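Local coordinates for protein putative mRNA interferase YoeB (Agrobacterium tumefaciens, PDB 6N90) that probably acts as a toxin of a type II toxin-antitoxin system, a YoeB-family endonuclease expected to cleave mRNA, at residues 8-11 / 12-16; 26-29 / 30-33. All blocks are in the same frame, centred on the assembly; numbering follows the deposited sequence.

Contact 1 of 2, residues 8-11 / 12-16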
loop_
_atom_site.group_PDB
_atom_site.type_symbol
_atom_site.label_atom_id
_atom_site.label_comp_id
_atom_site.label_asym_id
_atom_site.label_seq_id
_atom_site.Cartn_x
_atom_site.Cartn_y
_atom_site.Cartn_z
ATOM N N SER A 8 -0.259 -0.423 11.348
ATOM C CA SER A 8 -1.259 0.542 11.797
ATOM C C SER A 8 -1.756 1.478 10.688
ATOM O O SER A 8 -2.948 1.816 10.659
ATOM C CB SER A 8 -0.717 1.373 12.973
ATOM O OG SER A 8 0.384 2.155 12.588
ATOM N N SER A 9 -0.882 1.902 9.777
ATOM C CA SER A 9 -1.349 2.828 8.751
ATOM C C SER A 9 -2.264 2.086 7.756
ATOM O O SER A 9 -3.265 2.645 7.286
ATOM C CB SER A 9 -0.182 3.543 8.032
ATOM O OG SER A 9 0.609 2.683 7.227
ATOM N N TRP A 10 -1.962 0.825 7.467
ATOM C CA TRP A 10 -2.858 0.058 6.585
ATOM C C TRP A 10 -4.207 -0.195 7.261
ATOM O O TRP A 10 -5.269 -0.117 6.623
ATOM C CB TRP A 10 -2.220 -1.270 6.163
ATOM C CG TRP A 10 -3.068 -2.018 5.143
ATOM C CD1 TRP A 10 -3.765 -3.197 5.347
ATOM C CD2 TRP A 10 -3.337 -1.626 3.781
ATOM N NE1 TRP A 10 -4.442 -3.549 4.190
ATOM C CE2 TRP A 10 -4.192 -2.609 3.220
ATOM C CE3 TRP A 10 -2.929 -0.552 2.979
ATOM C CZ2 TRP A 10 -4.628 -2.548 1.898
ATOM C CZ3 TRP A 10 -3.372 -0.488 1.662
ATOM C CH2 TRP A 10 -4.225 -1.479 1.137
ATOM N N ASP A 11 -4.178 -0.458 8.562
ATOM C CA ASP A 11 -5.423 -0.649 9.308
ATOM C C ASP A 11 -6.300 0.597 9.243
ATOM O O ASP A 11 -7.507 0.507 9.010
ATOM C CB ASP A 11 -5.128 -1.026 10.765
ATOM C CG ASP A 11 -4.868 -2.510 10.933
ATOM O OD1 ASP A 11 -5.344 -3.296 10.076
ATOM O OD2 ASP A 11 -4.200 -2.885 11.922
ATOM N N ASP A 12 -5.698 1.767 9.429
ATOM C CA ASP A 12 -6.494 2.973 9.331
ATOM C C ASP A 12 -6.957 3.295 7.926
ATOM O O ASP A 12 -8.040 3.870 7.751
ATOM C CB ASP A 12 -5.732 4.138 9.910
ATOM C CG ASP A 12 -5.750 4.125 11.425
ATOM O OD1 ASP A 12 -6.678 3.511 12.024
ATOM O OD2 ASP A 12 -4.830 4.721 12.010
ATOM N N TYR A 13 -6.155 2.928 6.923
ATOM C CA TYR A 13 -6.603 3.086 5.530
ATOM C C TYR A 13 -7.801 2.187 5.268
ATOM O O TYR A 13 -8.756 2.610 4.634
ATOM C CB TYR A 13 -5.474 2.747 4.571
ATOM C CG TYR A 13 -5.717 2.994 3.087
ATOM C CD1 TYR A 13 -5.765 4.287 2.561
ATOM C CD2 TYR A 13 -5.774 1.920 2.207
ATOM C CE1 TYR A 13 -5.925 4.494 1.180
ATOM C CE2 TYR A 13 -5.943 2.109 0.842
ATOM C CZ TYR A 13 -6.031 3.388 0.333
ATOM O OH TYR A 13 -6.184 3.554 -1.032
ATOM N N GLU A 14 -7.773 0.986 5.840
ATOM C CA GLU A 14 -8.886 0.059 5.711
ATOM C C GLU A 14 -10.103 0.678 6.397
ATOM O O GLU A 14 -11.213 0.631 5.868
ATOM C CB GLU A 14 -8.543 -1.286 6.350
ATOM C CG GLU A 14 -7.791 -2.236 5.432
ATOM C CD GLU A 14 -8.476 -3.582 5.297
ATOM O OE1 GLU A 14 -9.713 -3.640 5.468
ATOM O OE2 GLU A 14 -7.780 -4.580 5.019
ATOM N N PHE A 15 -9.887 1.259 7.576
ATOM C CA PHE A 15 -10.965 1.909 8.316
ATOM C C PHE A 15 -11.659 2.940 7.439
ATOM O O PHE A 15 -12.899 3.010 7.398
ATOM C CB PHE A 15 -10.423 2.570 9.586
ATOM C CG PHE A 15 -11.425 3.446 10.279
ATOM C CD1 PHE A 15 -12.318 2.902 11.180
ATOM C CD2 PHE A 15 -11.471 4.815 10.030
ATOM C CE1 PHE A 15 -13.263 3.720 11.844
ATOM C CE2 PHE A 15 -12.410 5.634 10.689
ATOM C CZ PHE A 15 -13.302 5.075 11.598
ATOM N N TRP A 16 -10.868 3.712 6.684
ATOM C CA TRP A 16 -11.476 4.710 5.831
ATOM C C TRP A 16 -12.287 4.036 4.714
ATOM O O TRP A 16 -13.380 4.507 4.356
ATOM C CB TRP A 16 -10.424 5.655 5.252
ATOM C CG TRP A 16 -9.830 6.614 6.293
ATOM C CD1 TRP A 16 -8.512 6.797 6.571
ATOM C CD2 TRP A 16 -10.551 7.512 7.147
ATOM N NE1 TRP A 16 -8.362 7.749 7.557
ATOM C CE2 TRP A 16 -9.598 8.202 7.929
ATOM C CE3 TRP A 16 -11.906 7.796 7.335
ATOM C CZ2 TRP A 16 -9.962 9.160 8.882
ATOM C CZ3 TRP A 16 -12.265 8.740 8.283
ATOM C CH2 TRP A 16 -11.290 9.419 9.040
HETATM O O HOH W 1 -6.069 -6.096 4.227
#
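The indole of Trp10 has the Glu14 side chain over one face, Tyr13 against its six-membered ring and a water at its edge. Over the face comes CG of Glu14, 4.2 Å from the centroid of the Trp10 five-membered ring, a CH-pi contact from one turn further along the helix. Tyr13 meets the ring obliquely: Trp10 CZ3 lies 3.4 Å from Tyr13 CD2, with the two ring planes 35° apart. At the edge, in the plane of the indole, NE1 of Trp10 donates to the water at 3.0 Å, and this water also bridges to OE2 of Glu14, a leg modelled unusually short, so its length carries no weight; the indole and carboxylate planes stand 85° apart. Both aromatic side chains leave the helix with CG anti to the backbone N, which sends the two rings out the same way and lets them meet. Glu14 instead has CG beside its own N (chi1 -85°), which puts CG over the indole, and the bend at chi2 then places OE2 near the water.

All of this lies on helix 7-19, the first helix of the YoeB-like toxin fold, held by regular i to i+4 bonds such as Glu14 N to Trp10 O at 2.8 Å and Tyr13 N to Ser9 O at 2.9 Å. The rings face a subunit interface: Trp10 packs on Leu3 of the second subunit, and Glu14 OE2 forms a salt bridge with Arg32 of that subunit, which would be expected to favour the charged carboxylate. Within the chain, Trp5 meets Trp10 edge-to-face. On another side of the helix, Asp12 turns its carboxylate past the Ser8 carbonyl, with CG 3.7 Å from Ser8 O, and OD1 forms a salt bridge with Arg85.

Contact 2 of 2, residues 26-29 / 30-33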
loop_
_atom_site.group_PDB
_atom_site.type_symbol
_atom_site.label_atom_id
_atom_site.label_comp_id
_atom_site.label_asym_id
_atom_site.label_seq_id
_atom_site.Cartn_x
_atom_site.Cartn_y
_atom_site.Cartn_z
ATOM N N LYS A 26 -8.897 11.183 -0.846
ATOM C CA LYS A 26 -7.966 12.241 -0.448
ATOM C C LYS A 26 -6.582 11.675 -0.168
ATOM O O LYS A 26 -5.563 12.248 -0.562
ATOM C CB LYS A 26 -8.487 12.968 0.780
ATOM C CG LYS A 26 -7.610 14.116 1.239
ATOM C CD LYS A 26 -7.474 15.189 0.164
ATOM C CE LYS A 26 -7.096 16.541 0.771
ATOM N NZ LYS A 26 -5.779 16.542 1.455
ATOM N N ILE A 27 -6.540 10.547 0.526
ATOM C CA ILE A 27 -5.263 9.913 0.830
ATOM C C ILE A 27 -4.570 9.431 -0.473
ATOM O O ILE A 27 -3.384 9.611 -0.670
ATOM C CB ILE A 27 -5.475 8.746 1.824
ATOM C CG1 ILE A 27 -5.858 9.262 3.219
ATOM C CG2 ILE A 27 -4.264 7.832 1.900
ATOM C CD1 ILE A 27 -6.515 8.132 4.150
ATOM N N ASN A 28 -5.323 8.836 -1.393
ATOM C CA ASN A 28 -4.723 8.439 -2.658
ATOM C C ASN A 28 -4.139 9.617 -3.422
ATOM O O ASN A 28 -3.117 9.466 -4.091
ATOM C CB ASN A 28 -5.767 7.708 -3.520
ATOM C CG ASN A 28 -6.083 6.328 -2.978
ATOM O OD1 ASN A 28 -5.528 5.908 -1.968
ATOM N ND2 ASN A 28 -7.012 5.629 -3.624
ATOM N N ASP A 29 -4.785 10.782 -3.325
ATOM C CA ASP A 29 -4.312 12.010 -3.981
ATOM C C ASP A 29 -3.031 12.489 -3.298
ATOM O O ASP A 29 -2.095 12.955 -3.942
ATOM C CB ASP A 29 -5.414 13.097 -3.932
ATOM C CG ASP A 29 -5.436 13.996 -5.179
ATOM O OD1 ASP A 29 -4.590 13.810 -6.079
ATOM O OD2 ASP A 29 -6.283 14.919 -5.254
ATOM N N LEU A 30 -2.988 12.366 -1.977
ATOM C CA LEU A 30 -1.811 12.794 -1.242
ATOM C C LEU A 30 -0.632 11.893 -1.617
ATOM O O LEU A 30 0.498 12.353 -1.816
ATOM C CB LEU A 30 -2.107 12.760 0.268
ATOM C CG LEU A 30 -3.031 13.871 0.797
ATOM C CD1 LEU A 30 -3.393 13.653 2.272
ATOM C CD2 LEU A 30 -2.439 15.253 0.597
ATOM N N ILE A 31 -0.908 10.596 -1.730
ATOM C CA ILE A 31 0.113 9.627 -2.141
ATOM C C ILE A 31 0.674 9.955 -3.536
ATOM O O ILE A 31 1.918 10.094 -3.719
ATOM C CB ILE A 31 -0.462 8.190 -2.117
ATOM C CG1 ILE A 31 -0.738 7.759 -0.679
ATOM C CG2 ILE A 31 0.485 7.179 -2.823
ATOM C CD1 ILE A 31 -1.412 6.435 -0.535
ATOM N N ARG A 32 -0.234 10.084 -4.504
ATOM C CA ARG A 32 0.118 10.434 -5.878
ATOM C C ARG A 32 1.008 11.687 -5.881
ATOM O O ARG A 32 2.049 11.724 -6.539
ATOM C CB ARG A 32 -1.153 10.664 -6.712
ATOM C CG ARG A 32 -0.969 10.641 -8.235
ATOM C CD ARG A 32 -2.368 10.723 -8.925
ATOM N NE ARG A 32 -3.297 9.754 -8.330
ATOM C CZ ARG A 32 -4.480 10.045 -7.783
ATOM N NH1 ARG A 32 -4.935 11.294 -7.768
ATOM N NH2 ARG A 32 -5.247 9.083 -7.277
ATOM N N ASN A 33 0.619 12.690 -5.095
ATOM C CA ASN A 33 1.322 13.973 -5.106
ATOM C C ASN A 33 2.693 13.870 -4.435
ATOM O O ASN A 33 3.688 14.395 -4.952
ATOM C CB ASN A 33 0.477 15.054 -4.423
ATOM C CG ASN A 33 -0.489 15.758 -5.382
ATOM O OD1 ASN A 33 -0.205 16.857 -5.861
ATOM N ND2 ASN A 33 -1.640 15.132 -5.652
#
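Helix 21-36, the second helix of the YoeB-like toxin fold, packs on the mixed sheet, and here Asp29 holds one side chain of the following turn with its carboxylate and another with its main-chain oxygen. OD1 of Asp29 forms a salt bridge with NH1 of Arg32 at 3.0 Å, the carboxylate and guanidinium planes 40° apart. The arginine starts out extended and then folds at chi3 (-49°), which turns the guanidinium back along the helix; one of its faces lies over Asn28 O. Its other amino group, NH2, forms a salt bridge with Glu14 of the second subunit, so this one arginine joins a contact inside the helix to one between chains.

On the inner side, Ile27 CG2 and Ile31 CD1 touch at 4.0 Å, and Ile31 continues onto Leu3, Trp5 and Phe66 of the sheet. Ile31 CG1 also sits close over the backbone, 3.2 Å from Ile27 O. Bends at chi2 and chi4 bring Lys26 NZ alongside the Leu30 methyls, 3.7 Å from CD2, and the same NZ donates to Arg59 O.

Asp29 O takes two donors from Asn33, reached from opposite faces of its carbonyl plane: the routine helical bond, Asn33 N to Asp29 O at 3.0 Å, and the side-chain amide, Asn33 ND2 to Asp29 O at 2.8 Å, with the oxygen close to the amide plane but ND2 above the carbonyl plane.

How the contacts relate
Contact 1 on helix 7-19 comes before contact 2 on helix 21-36, two helices consecutive in the chain, and their centres lie about 15 Å apart. The helices meet directly: Tyr13 OH lies 2.6 Å from Asn28 OD1, probably a hydrogen bond, and Trp16 CD1 packs 3.4 Å from Ile27 CD1. Each also leans on the mixed sheet, helix 7-19 on strand 76-84 and helix 21-36 on strands 2-5 and 64-73. Both contacts reach the second subunit, and they do so reciprocally: Asn28 and Ile31 of contact 2 pack on Trp10 of the second subunit, a residue of that chain's copy of contact 1. Both helices therefore contribute to the surface between the two subunits in this crystal structure.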